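Local coordinates for aromatic amino acid aminotransferase I (Candida albicans WO-1, PDB 6HNU), which probably catalyses the pyridoxal-phosphate-dependent transfer of an amino group from aromatic L-amino acids to 2-oxoglutarate, giving aromatic oxo-acids and L-glutamate, at residues V161-F166 with P182-E187; E247-L252 with A390-T395; R294-S299 with L308-G313. All blocks are in the same frame, centred on the assembly; numbering follows the deposited sequence.

Interaction 1: V161-F166 with P182-E187; sequences VEEYTF and PVTMDE. With PLP (pyridoxal-5'-phosphate), chain I; PHE (phenylalanine), chain J.
Val161 and Glu162 pair with Pro182 and Val183 as parallel neighbours in a beta-alpha-beta crossover of the large aminotransferase sheet, a good example of how strand ends are used once regular pairing runs out. The last regular bond is Val183 N to Val161 O, 2.8 Å. One step on, Glu163 N reaches Val183 O only weakly at 3.0 Å, and the chains part. A side chain then takes over the pairing: Glu163 CG sits between its own backbone N and carbonyl carbon (chi1 74°), and the extended chain carries OE1 along the second strand to accept from Met185 N at 2.8 Å. This bond is almost straight (174°) and meets the carboxylate on its anti side, somewhat out of its plane. A water donates to the same OE1 and to Met185 O, so OE1 binds Met185 N directly and Met185 O by way of the water.

Side-chain packing fills in the rest. Glu163 CA lies 3.7 Å from Pro182 CB, while the Met185 side chain, bent at its thioether, lays SD 3.8 Å from Glu162 CB and near the plane of the Tyr164 ring, at its edge. Farther along, Phe166 reaches the cofactor: one ring face lies over the pyridine, offset toward the Phe166 rim and with the two rings almost parallel, Phe166 CE2 being 3.4 Å from PLP C3. Phe166 CZ is 3.4 Å from N of the bound phenylalanine.

Glu162 turns from the partner strand, its carboxylate held by Thr212, Ile213 N and Gln217. Val161 and Phe166 pack on Tyr211 of strand 209-212 and Val183 on Leu195 of helix 192-200, while Phe166 occupies the N-cap position of helix 167-175, which joins the two strands.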
loop_
_atom_site.group_PDB
_atom_site.type_symbol
_atom_site.label_atom_id
_atom_site.label_comp_id
_atom_site.label_asym_id
_atom_site.label_seq_id
_atom_site.Cartn_x
_atom_site.Cartn_y
_atom_site.Cartn_z
ATOM N N VAL B 161 5.430 22.623 -8.121
ATOM C CA VAL B 161 4.774 21.679 -9.069
ATOM C C VAL B 161 4.669 22.367 -10.425
ATOM O O VAL B 161 4.627 23.605 -10.449
ATOM C CB VAL B 161 3.402 21.189 -8.581
ATOM C CG1 VAL B 161 3.469 20.522 -7.199
ATOM C CG2 VAL B 161 2.366 22.314 -8.560
ATOM N N GLU B 162 4.577 21.572 -11.502
ATOM C CA GLU B 162 4.238 22.049 -12.857
ATOM C C GLU B 162 2.883 22.767 -12.782
ATOM O O GLU B 162 1.974 22.274 -12.100
ATOM C CB GLU B 162 4.315 20.896 -13.857
ATOM C CG GLU B 162 5.758 20.465 -14.035
ATOM C CD GLU B 162 6.019 19.041 -14.480
ATOM O OE1 GLU B 162 5.260 18.147 -14.087
ATOM O OE2 GLU B 162 7.054 18.848 -15.144
ATOM N N GLU B 163 2.728 23.903 -13.463
ATOM C CA GLU B 163 1.504 24.723 -13.270
ATOM C C GLU B 163 0.280 23.975 -13.789
ATOM O O GLU B 163 -0.794 24.297 -13.318
ATOM C CB GLU B 163 1.593 26.113 -13.904
ATOM C CG GLU B 163 1.481 26.101 -15.410
ATOM C CD GLU B 163 1.493 27.482 -16.059
ATOM O OE1 GLU B 163 2.339 27.695 -16.920
ATOM O OE2 GLU B 163 0.652 28.292 -15.723
ATOM N N TYR B 164 0.429 23.004 -14.696
ATOM C CA TYR B 164 -0.583 21.981 -15.029
ATOM C C TYR B 164 0.018 20.625 -14.699
ATOM O O TYR B 164 1.116 20.335 -15.191
ATOM C CB TYR B 164 -1.010 21.968 -16.492
ATOM C CG TYR B 164 -1.611 23.276 -16.925
ATOM C CD1 TYR B 164 -0.804 24.310 -17.359
ATOM C CD2 TYR B 164 -2.953 23.516 -16.781
ATOM C CE1 TYR B 164 -1.323 25.556 -17.684
ATOM C CE2 TYR B 164 -3.513 24.731 -17.166
ATOM C CZ TYR B 164 -2.689 25.760 -17.603
ATOM O OH TYR B 164 -3.189 26.985 -17.941
ATOM N N THR B 165 -0.642 19.880 -13.826
ATOM C CA THR B 165 -0.043 18.598 -13.353
ATOM C C THR B 165 -1.141 17.607 -12.956
ATOM O O THR B 165 -2.337 17.880 -13.175
ATOM C CB THR B 165 0.964 18.893 -12.233
ATOM O OG1 THR B 165 1.723 17.685 -12.063
ATOM C CG2 THR B 165 0.324 19.375 -10.953
ATOM N N PHE B 166 -0.740 16.490 -12.345
ATOM C CA PHE B 166 -1.583 15.317 -12.049
ATOM C C PHE B 166 -2.502 15.624 -10.866
ATOM O O PHE B 166 -1.990 16.017 -9.826
ATOM C CB PHE B 166 -0.622 14.162 -11.776
ATOM C CG PHE B 166 -1.243 12.817 -11.556
ATOM C CD1 PHE B 166 -2.414 12.460 -12.205
ATOM C CD2 PHE B 166 -0.621 11.901 -10.713
ATOM C CE1 PHE B 166 -2.942 11.191 -12.040
ATOM C CE2 PHE B 166 -1.175 10.649 -10.515
ATOM C CZ PHE B 166 -2.328 10.293 -11.188
ATOM N N PRO B 182 2.807 26.780 -8.249
ATOM C CA PRO B 182 2.919 26.386 -9.651
ATOM C C PRO B 182 4.113 27.076 -10.334
ATOM O O PRO B 182 4.460 28.256 -10.037
ATOM C CB PRO B 182 1.577 26.799 -10.238
ATOM C CG PRO B 182 1.191 28.006 -9.429
ATOM C CD PRO B 182 1.703 27.736 -8.027
ATOM N N VAL B 183 4.789 26.293 -11.176
ATOM C CA VAL B 183 5.968 26.701 -11.963
ATOM C C VAL B 183 5.513 26.850 -13.419
ATOM O O VAL B 183 4.902 25.918 -13.941
ATOM C CB VAL B 183 7.097 25.662 -11.805
ATOM C CG1 VAL B 183 8.295 25.976 -12.682
ATOM C CG2 VAL B 183 7.515 25.527 -10.340
ATOM N N THR B 184 5.830 27.983 -14.052
ATOM C CA THR B 184 5.284 28.362 -15.364
ATOM C C THR B 184 5.878 27.442 -16.441
ATOM O O THR B 184 7.110 27.114 -16.363
ATOM C CB THR B 184 5.488 29.847 -15.648
ATOM O OG1 THR B 184 4.807 30.539 -14.595
ATOM C CG2 THR B 184 4.977 30.195 -17.031
ATOM N N MET B 185 4.995 26.991 -17.328
ATOM C CA MET B 185 5.328 26.083 -18.445
ATOM C C MET B 185 5.091 26.790 -19.781
ATOM O O MET B 185 4.270 27.726 -19.845
ATOM C CB MET B 185 4.475 24.822 -18.424
ATOM C CG MET B 185 4.669 24.014 -17.167
ATOM S SD MET B 185 3.391 22.796 -17.006
ATOM C CE MET B 185 4.079 21.413 -17.918
ATOM N N ASP B 186 5.759 26.304 -20.810
ATOM C CA ASP B 186 5.320 26.538 -22.203
ATOM C C ASP B 186 4.965 25.152 -22.760
ATOM O O ASP B 186 4.772 24.220 -21.964
ATOM C CB ASP B 186 6.373 27.339 -22.974
ATOM C CG ASP B 186 7.703 26.619 -23.186
ATOM O OD1 ASP B 186 7.804 25.409 -22.834
ATOM O OD2 ASP B 186 8.656 27.291 -23.639
ATOM N N GLU B 187 4.784 25.024 -24.057
ATOM C CA GLU B 187 4.339 23.745 -24.651
ATOM C C GLU B 187 5.451 22.697 -24.505
ATOM O O GLU B 187 5.154 21.549 -24.731
ATOM C CB GLU B 187 3.921 23.918 -26.106
ATOM C CG GLU B 187 5.064 24.294 -27.026
ATOM C CD GLU B 187 5.154 25.766 -27.381
ATOM O OE1 GLU B 187 5.106 26.633 -26.441
ATOM O OE2 GLU B 187 5.302 26.033 -28.605
HETATM N N1 PLP I . 2.084 9.586 -11.358
HETATM C C2 PLP I . 1.593 10.184 -12.446
HETATM C C2A PLP I . 2.093 11.540 -12.801
HETATM C C3 PLP I . 0.628 9.568 -13.239
HETATM O O3 PLP I . 0.118 10.267 -14.299
HETATM C C4 PLP I . 0.154 8.294 -12.866
HETATM C C4A PLP I . -0.882 7.642 -13.665
HETATM C C5 PLP I . 0.707 7.664 -11.744
HETATM C C6 PLP I . 1.641 8.356 -11.015
HETATM C C5A PLP I . 0.195 6.334 -11.246
HETATM O O4P PLP I . 1.297 5.437 -10.938
HETATM P P PLP I . 1.124 4.044 -10.285
HETATM O O1P PLP I . 2.542 3.523 -10.351
HETATM O O2P PLP I . 0.110 3.261 -11.165
HETATM O O3P PLP I . 0.603 4.257 -8.866
HETATM N N PHE J . -2.107 8.306 -13.901
HETATM C CA PHE J . -3.428 7.631 -14.057
HETATM C C PHE J . -4.460 8.695 -14.456
HETATM O O PHE J . -4.304 9.327 -15.514
HETATM C CB PHE J . -3.773 6.856 -12.781
HETATM C CG PHE J . -5.232 6.534 -12.598
HETATM C CD1 PHE J . -5.996 6.058 -13.657
HETATM C CD2 PHE J . -5.839 6.705 -11.361
HETATM C CE1 PHE J . -7.344 5.775 -13.482
HETATM C CE2 PHE J . -7.184 6.417 -11.188
HETATM C CZ PHE J . -7.932 5.943 -12.246
HETATM O OXT PHE J . -5.442 8.958 -13.744
HETATM O O HOH W 1 1.474 27.891 -19.504
#

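Interaction 2: E247-L252 with A390-T395; sequences EPYYFL and AGMFFT. With PLP (pyridoxal-5'-phosphate), chain I.
Tyr249 meets Met392 and Phe393 in the pyridoxal-phosphate pocket, where a loop leaving strand 242-246 of the large sheet abuts the approach to strand 393-399 of the small antiparallel sheet. The site illustrates how a cofactor-binding phenol is positioned by packing from a distant part of the chain. A type I turn from Glu247 to Tyr250 begins the loop.

Among the aromatic contacts, the edge of Phe393 is directed toward the face of Tyr249 in an offset T-shaped pair, centroids 5.8 Å apart and planes at 80°. Its leading atom, Phe393 CE2, is 3.5 Å from Tyr249 OH, which lies near the plane of the Phe393 ring. Met392 adds a Met-aromatic contact, its SD 4.0 Å from Tyr249 CE1 and set obliquely to the ring. Met392 CG sits between its backbone N and carbonyl carbon (chi1 58°), which lays it over the centre of one face of the Phe393 ring and makes one cluster of the three side chains. Within the loop itself, Pro248 CG lies over one face of Tyr249, toward its rim.

Apolar packing continues away from the cofactor: Leu252 CD1 touches Met392 CE at 4.1 Å, and Leu252 also packs on Leu359 and Tyr363 of helix 334-377. Met392 and Phe393 further touch Gly46 and Gly45 of the second subunit, so the dimer interface backs the cluster.

Polar contacts are few. Gly391 N donates to Leu252 O at 2.9 Å, coming from well above the carbonyl plane, and Ala390 CA makes a CH...O contact with the same oxygen. At the other end the phenol meets PLP O3, as in related aminotransferases; here O3 is modelled as donor to Tyr249 OH, 2.6 Å away.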
loop_
_atom_site.group_PDB
_atom_site.type_symbol
_atom_site.label_atom_id
_atom_site.label_comp_id
_atom_site.label_asym_id
_atom_site.label_seq_id
_atom_site.Cartn_x
_atom_site.Cartn_y
_atom_site.Cartn_z
ATOM N N GLU B 247 7.946 9.321 -12.790
ATOM C CA GLU B 247 8.313 8.979 -14.177
ATOM C C GLU B 247 7.676 7.660 -14.585
ATOM O O GLU B 247 8.348 6.810 -15.170
ATOM C CB GLU B 247 9.836 9.005 -14.227
ATOM C CG GLU B 247 10.372 10.404 -14.390
ATOM C CD GLU B 247 10.097 10.903 -15.806
ATOM O OE1 GLU B 247 11.018 10.799 -16.644
ATOM O OE2 GLU B 247 8.974 11.424 -16.065
ATOM N N PRO B 248 6.346 7.501 -14.460
ATOM C CA PRO B 248 5.700 6.263 -14.921
ATOM C C PRO B 248 5.699 6.132 -16.459
ATOM O O PRO B 248 5.566 5.022 -16.974
ATOM C CB PRO B 248 4.294 6.374 -14.356
ATOM C CG PRO B 248 4.049 7.888 -14.344
ATOM C CD PRO B 248 5.382 8.527 -14.027
ATOM N N TYR B 249 5.908 7.226 -17.182
ATOM C CA TYR B 249 5.787 7.233 -18.659
ATOM C C TYR B 249 7.175 7.241 -19.312
ATOM O O TYR B 249 7.248 7.416 -20.526
ATOM C CB TYR B 249 4.982 8.451 -19.125
ATOM C CG TYR B 249 3.642 8.659 -18.468
ATOM C CD1 TYR B 249 2.610 7.754 -18.620
ATOM C CD2 TYR B 249 3.404 9.775 -17.697
ATOM C CE1 TYR B 249 1.371 7.957 -18.038
ATOM C CE2 TYR B 249 2.171 10.012 -17.130
ATOM C CZ TYR B 249 1.149 9.099 -17.287
ATOM O OH TYR B 249 -0.091 9.294 -16.736
ATOM N N TYR B 250 8.263 7.060 -18.543
ATOM C CA TYR B 250 9.634 7.142 -19.083
ATOM C C TYR B 250 9.805 6.226 -20.294
ATOM O O TYR B 250 10.455 6.624 -21.234
ATOM C CB TYR B 250 10.685 6.771 -18.035
ATOM C CG TYR B 250 12.092 7.037 -18.506
ATOM C CD1 TYR B 250 12.617 8.321 -18.501
ATOM C CD2 TYR B 250 12.904 6.003 -18.941
ATOM C CE1 TYR B 250 13.910 8.580 -18.899
ATOM C CE2 TYR B 250 14.199 6.242 -19.358
ATOM C CZ TYR B 250 14.697 7.527 -19.353
ATOM O OH TYR B 250 15.951 7.773 -19.756
ATOM N N PHE B 251 9.199 5.052 -20.317
ATOM C CA PHE B 251 9.431 4.073 -21.401
ATOM C C PHE B 251 8.313 4.212 -22.442
ATOM O O PHE B 251 8.193 3.336 -23.308
ATOM C CB PHE B 251 9.659 2.678 -20.803
ATOM C CG PHE B 251 11.044 2.535 -20.229
ATOM C CD1 PHE B 251 12.160 2.767 -21.023
ATOM C CD2 PHE B 251 11.235 2.280 -18.883
ATOM C CE1 PHE B 251 13.434 2.698 -20.490
ATOM C CE2 PHE B 251 12.520 2.229 -18.347
ATOM C CZ PHE B 251 13.614 2.423 -19.159
ATOM N N LEU B 252 7.527 5.309 -22.391
ATOM C CA LEU B 252 6.616 5.663 -23.504
ATOM C C LEU B 252 7.293 6.741 -24.349
ATOM O O LEU B 252 6.589 7.391 -25.149
ATOM C CB LEU B 252 5.262 6.137 -22.964
ATOM C CG LEU B 252 4.571 5.165 -22.007
ATOM C CD1 LEU B 252 3.159 5.611 -21.706
ATOM C CD2 LEU B 252 4.557 3.750 -22.559
ATOM N N ALA B 390 7.129 11.785 -26.094
ATOM C CA ALA B 390 6.965 10.716 -25.078
ATOM C C ALA B 390 5.573 10.767 -24.468
ATOM O O ALA B 390 4.954 11.824 -24.461
ATOM C CB ALA B 390 8.026 10.840 -24.010
ATOM N N GLY B 391 5.088 9.639 -24.002
ATOM C CA GLY B 391 3.871 9.590 -23.179
ATOM C C GLY B 391 2.647 9.113 -23.927
ATOM O O GLY B 391 2.763 8.664 -25.102
ATOM N N MET B 392 1.499 9.166 -23.245
ATOM C CA MET B 392 0.218 8.662 -23.772
ATOM C C MET B 392 -0.699 9.834 -24.135
ATOM O O MET B 392 -1.757 9.573 -24.700
ATOM C CB MET B 392 -0.468 7.707 -22.793
ATOM C CG MET B 392 -0.753 8.284 -21.429
ATOM S SD MET B 392 -1.709 7.140 -20.447
ATOM C CE MET B 392 -0.799 5.616 -20.662
ATOM N N PHE B 393 -0.276 11.060 -23.904
ATOM C CA PHE B 393 -1.167 12.242 -24.041
ATOM C C PHE B 393 -0.740 13.143 -25.186
ATOM O O PHE B 393 0.455 13.329 -25.471
ATOM C CB PHE B 393 -1.168 13.051 -22.750
ATOM C CG PHE B 393 -1.637 12.252 -21.563
ATOM C CD1 PHE B 393 -2.922 11.744 -21.516
ATOM C CD2 PHE B 393 -0.800 12.062 -20.463
ATOM C CE1 PHE B 393 -3.368 11.045 -20.398
ATOM C CE2 PHE B 393 -1.252 11.360 -19.359
ATOM C CZ PHE B 393 -2.514 10.827 -19.342
ATOM N N PHE B 394 -1.750 13.731 -25.821
ATOM C CA PHE B 394 -1.590 14.822 -26.804
ATOM C C PHE B 394 -2.426 16.006 -26.313
ATOM O O PHE B 394 -3.337 15.805 -25.530
ATOM C CB PHE B 394 -2.026 14.355 -28.199
ATOM C CG PHE B 394 -3.480 14.022 -28.380
ATOM C CD1 PHE B 394 -4.384 15.002 -28.762
ATOM C CD2 PHE B 394 -3.950 12.740 -28.172
ATOM C CE1 PHE B 394 -5.717 14.688 -28.921
ATOM C CE2 PHE B 394 -5.287 12.431 -28.336
ATOM C CZ PHE B 394 -6.175 13.412 -28.708
ATOM N N THR B 395 -2.056 17.210 -26.690
ATOM C CA THR B 395 -2.882 18.405 -26.395
ATOM C C THR B 395 -3.185 19.189 -27.671
ATOM O O THR B 395 -2.354 19.206 -28.608
ATOM C CB THR B 395 -2.247 19.267 -25.316
ATOM O OG1 THR B 395 -0.941 19.666 -25.741
ATOM C CG2 THR B 395 -2.233 18.523 -24.004
HETATM N N1 PLP I . 2.084 9.586 -11.358
HETATM C C2 PLP I . 1.593 10.184 -12.446
HETATM C C2A PLP I . 2.093 11.540 -12.801
HETATM C C3 PLP I . 0.628 9.568 -13.239
HETATM O O3 PLP I . 0.118 10.267 -14.299
HETATM C C4 PLP I . 0.154 8.294 -12.866
HETATM C C4A PLP I . -0.882 7.642 -13.665
HETATM C C5 PLP I . 0.707 7.664 -11.744
HETATM C C6 PLP I . 1.641 8.356 -11.015
HETATM C C5A PLP I . 0.195 6.334 -11.246
HETATM O O4P PLP I . 1.297 5.437 -10.938
HETATM P P PLP I . 1.124 4.044 -10.285
HETATM O O1P PLP I . 2.542 3.523 -10.351
HETATM O O2P PLP I . 0.110 3.261 -11.165
HETATM O O3P PLP I . 0.603 4.257 -8.866
#

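Interaction 3: R294-S299 with L308-G313; sequences RLDSFS and LGWIVG. With PLP (pyridoxal-5'-phosphate), chain I.
Trp310 has Asp296 CB over one face of its indole, a CH-pi contact 3.4 Å from the centroid of the five-membered ring, and sends its own edge toward the face of Phe298. There Trp310 CZ3 stands 3.5 Å from Phe298 CZ, with the ring planes at 55°. At the Phe298 rim, Leu308 lies alongside, its CD2 4.0 Å from Phe298 CE2. The indole comes back over the aspartate because Trp310 CG sits between the backbone N and carbonyl carbon (chi1 64°). Asp296 OD1 is gripped on its syn side, tilted out of the carboxylate plane, by Arg294 NE at 2.9 Å, a salt bridge between alternate residues of one strand, while Asp296 OD2 lies at the guanidinium edge.

These groups ride on a beta hairpin, an example of one ladder carrying different tasks on its two faces. Arg294 with Val312 and Asp296 with Trp310 are hydrogen-bonded pairs sharing one face, and Phe298 N to Leu308 O closes the series at 3.3 Å. On the face of Leu295 and Ile311, Ser297 OG donates to PLP O1P and accepts from Ser299 N in an ST turn; just past the strand end, Ser299 OG donates to PLP O2P. Both hydroxyls thus hold the phosphate.

Helix 112-126 covers Phe298 and Trp310, helix 141-152 covers Leu295 and Ile311, and strand 133-138 flanks the hairpin beyond 309-314.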
loop_
_atom_site.group_PDB
_atom_site.type_symbol
_atom_site.label_atom_id
_atom_site.label_comp_id
_atom_site.label_asym_id
_atom_site.label_seq_id
_atom_site.Cartn_x
_atom_site.Cartn_y
_atom_site.Cartn_z
ATOM N N ARG B 294 13.707 9.443 -7.724
ATOM C CA ARG B 294 12.921 8.960 -8.889
ATOM C C ARG B 294 11.849 7.970 -8.422
ATOM O O ARG B 294 12.151 7.030 -7.649
ATOM C CB ARG B 294 13.847 8.347 -9.939
ATOM C CG ARG B 294 13.127 7.748 -11.139
ATOM C CD ARG B 294 14.099 7.085 -12.092
ATOM N NE ARG B 294 13.500 6.746 -13.365
ATOM C CZ ARG B 294 13.455 7.527 -14.439
ATOM N NH1 ARG B 294 13.911 8.749 -14.384
ATOM N NH2 ARG B 294 12.868 7.108 -15.542
ATOM N N LEU B 295 10.618 8.167 -8.884
ATOM C CA LEU B 295 9.480 7.242 -8.645
ATOM C C LEU B 295 9.291 6.437 -9.926
ATOM O O LEU B 295 8.855 6.983 -10.965
ATOM C CB LEU B 295 8.221 8.012 -8.232
ATOM C CG LEU B 295 8.450 9.179 -7.272
ATOM C CD1 LEU B 295 7.131 9.848 -6.945
ATOM C CD2 LEU B 295 9.164 8.750 -6.001
ATOM N N ASP B 296 9.669 5.167 -9.887
ATOM C CA ASP B 296 9.527 4.248 -11.045
ATOM C C ASP B 296 8.397 3.259 -10.842
ATOM O O ASP B 296 8.180 2.792 -9.704
ATOM C CB ASP B 296 10.819 3.438 -11.257
ATOM C CG ASP B 296 11.865 4.147 -12.084
ATOM O OD1 ASP B 296 11.510 4.599 -13.184
ATOM O OD2 ASP B 296 13.061 4.156 -11.667
ATOM N N SER B 297 7.674 2.914 -11.914
ATOM C CA SER B 297 6.502 2.032 -11.803
ATOM C C SER B 297 6.457 1.054 -12.979
ATOM O O SER B 297 6.817 1.444 -14.094
ATOM C CB SER B 297 5.248 2.842 -11.806
ATOM O OG SER B 297 4.134 2.004 -11.601
ATOM N N PHE B 298 5.905 -0.120 -12.746
ATOM C CA PHE B 298 5.552 -1.088 -13.821
ATOM C C PHE B 298 4.169 -0.813 -14.416
ATOM O O PHE B 298 3.773 -1.496 -15.375
ATOM C CB PHE B 298 5.579 -2.500 -13.268
ATOM C CG PHE B 298 6.971 -3.009 -13.050
ATOM C CD1 PHE B 298 7.907 -2.976 -14.071
ATOM C CD2 PHE B 298 7.327 -3.550 -11.827
ATOM C CE1 PHE B 298 9.161 -3.537 -13.891
ATOM C CE2 PHE B 298 8.598 -4.063 -11.635
ATOM C CZ PHE B 298 9.526 -4.005 -12.647
ATOM N N SER B 299 3.429 0.166 -13.894
ATOM C CA SER B 299 1.994 0.327 -14.249
ATOM C C SER B 299 1.796 0.511 -15.748
ATOM O O SER B 299 0.863 -0.130 -16.265
ATOM C CB SER B 299 1.327 1.424 -13.436
ATOM O OG SER B 299 1.240 0.994 -12.102
ATOM N N LEU B 308 3.264 -2.340 -8.007
ATOM C CA LEU B 308 4.694 -2.572 -7.767
ATOM C C LEU B 308 5.478 -1.503 -8.507
ATOM O O LEU B 308 5.300 -1.306 -9.729
ATOM C CB LEU B 308 5.095 -3.956 -8.273
ATOM C CG LEU B 308 6.520 -4.406 -7.969
ATOM C CD1 LEU B 308 6.817 -4.446 -6.471
ATOM C CD2 LEU B 308 6.758 -5.796 -8.566
ATOM N N GLY B 309 6.343 -0.850 -7.772
ATOM C CA GLY B 309 7.288 0.058 -8.382
ATOM C C GLY B 309 8.506 0.107 -7.497
ATOM O O GLY B 309 8.703 -0.813 -6.616
ATOM N N TRP B 310 9.308 1.109 -7.722
ATOM C CA TRP B 310 10.496 1.295 -6.874
ATOM C C TRP B 310 10.851 2.778 -6.792
ATOM O O TRP B 310 10.277 3.639 -7.519
ATOM C CB TRP B 310 11.652 0.383 -7.328
ATOM C CG TRP B 310 12.170 0.671 -8.694
ATOM C CD1 TRP B 310 13.269 1.404 -9.003
ATOM C CD2 TRP B 310 11.595 0.251 -9.941
ATOM N NE1 TRP B 310 13.426 1.445 -10.357
ATOM C CE2 TRP B 310 12.411 0.769 -10.964
ATOM C CE3 TRP B 310 10.466 -0.489 -10.292
ATOM C CZ2 TRP B 310 12.146 0.557 -12.311
ATOM C CZ3 TRP B 310 10.192 -0.695 -11.626
ATOM C CH2 TRP B 310 11.025 -0.178 -12.615
ATOM N N ILE B 311 11.767 3.077 -5.891
ATOM C CA ILE B 311 12.194 4.469 -5.616
ATOM C C ILE B 311 13.709 4.445 -5.690
ATOM O O ILE B 311 14.298 3.555 -5.049
ATOM C CB ILE B 311 11.650 4.946 -4.264
ATOM C CG1 ILE B 311 10.117 4.879 -4.207
ATOM C CG2 ILE B 311 12.143 6.336 -3.908
ATOM C CD1 ILE B 311 9.527 4.947 -2.797
ATOM N N VAL B 312 14.297 5.362 -6.462
ATOM C CA VAL B 312 15.756 5.523 -6.629
ATOM C C VAL B 312 16.181 6.806 -5.933
ATOM O O VAL B 312 15.595 7.872 -6.184
ATOM C CB VAL B 312 16.208 5.513 -8.087
ATOM C CG1 VAL B 312 17.710 5.331 -8.165
ATOM C CG2 VAL B 312 15.462 4.456 -8.902
ATOM N N GLY B 313 17.243 6.710 -5.144
ATOM C CA GLY B 313 17.793 7.870 -4.446
ATOM C C GLY B 313 18.914 7.486 -3.501
ATOM O O GLY B 313 19.394 6.334 -3.503
HETATM N N1 PLP I . 2.084 9.586 -11.358
HETATM C C2 PLP I . 1.593 10.184 -12.446
HETATM C C2A PLP I . 2.093 11.540 -12.801
HETATM C C3 PLP I . 0.628 9.568 -13.239
HETATM O O3 PLP I . 0.118 10.267 -14.299
HETATM C C4 PLP I . 0.154 8.294 -12.866
HETATM C C4A PLP I . -0.882 7.642 -13.665
HETATM C C5 PLP I . 0.707 7.664 -11.744
HETATM C C6 PLP I . 1.641 8.356 -11.015
HETATM C C5A PLP I . 0.195 6.334 -11.246
HETATM O O4P PLP I . 1.297 5.437 -10.938
HETATM P P PLP I . 1.124 4.044 -10.285
HETATM O O1P PLP I . 2.542 3.523 -10.351
HETATM O O2P PLP I . 0.110 3.261 -11.165
HETATM O O3P PLP I . 0.603 4.257 -8.866
HETATM O O HOH W 2 2.382 -1.052 -10.732
#

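Read from the N terminus, the chain closes interaction 1, a short loop spanning helix 167-175 between neighbouring parallel strands. It then runs through strand 209-212 to strand 242-246, after which 247-252 opens interaction 2. Before 390-395 completes that long loop, the chain makes the hairpin of interaction 3, which is enclosed by interaction 2; interaction 1 stands in series with both. Interactions 1 and 3 belong to the same large sheet, whereas interaction 2 ties the loop after its interior strand 242-246 to the small antiparallel sheet. Interactions 2 and 3 touch, with Glu247 N probably bonded to Leu295 O and Tyr250 packed on Arg294. Interactions 1 and 2 reach the cofactor's ring and interaction 3 its phosphate.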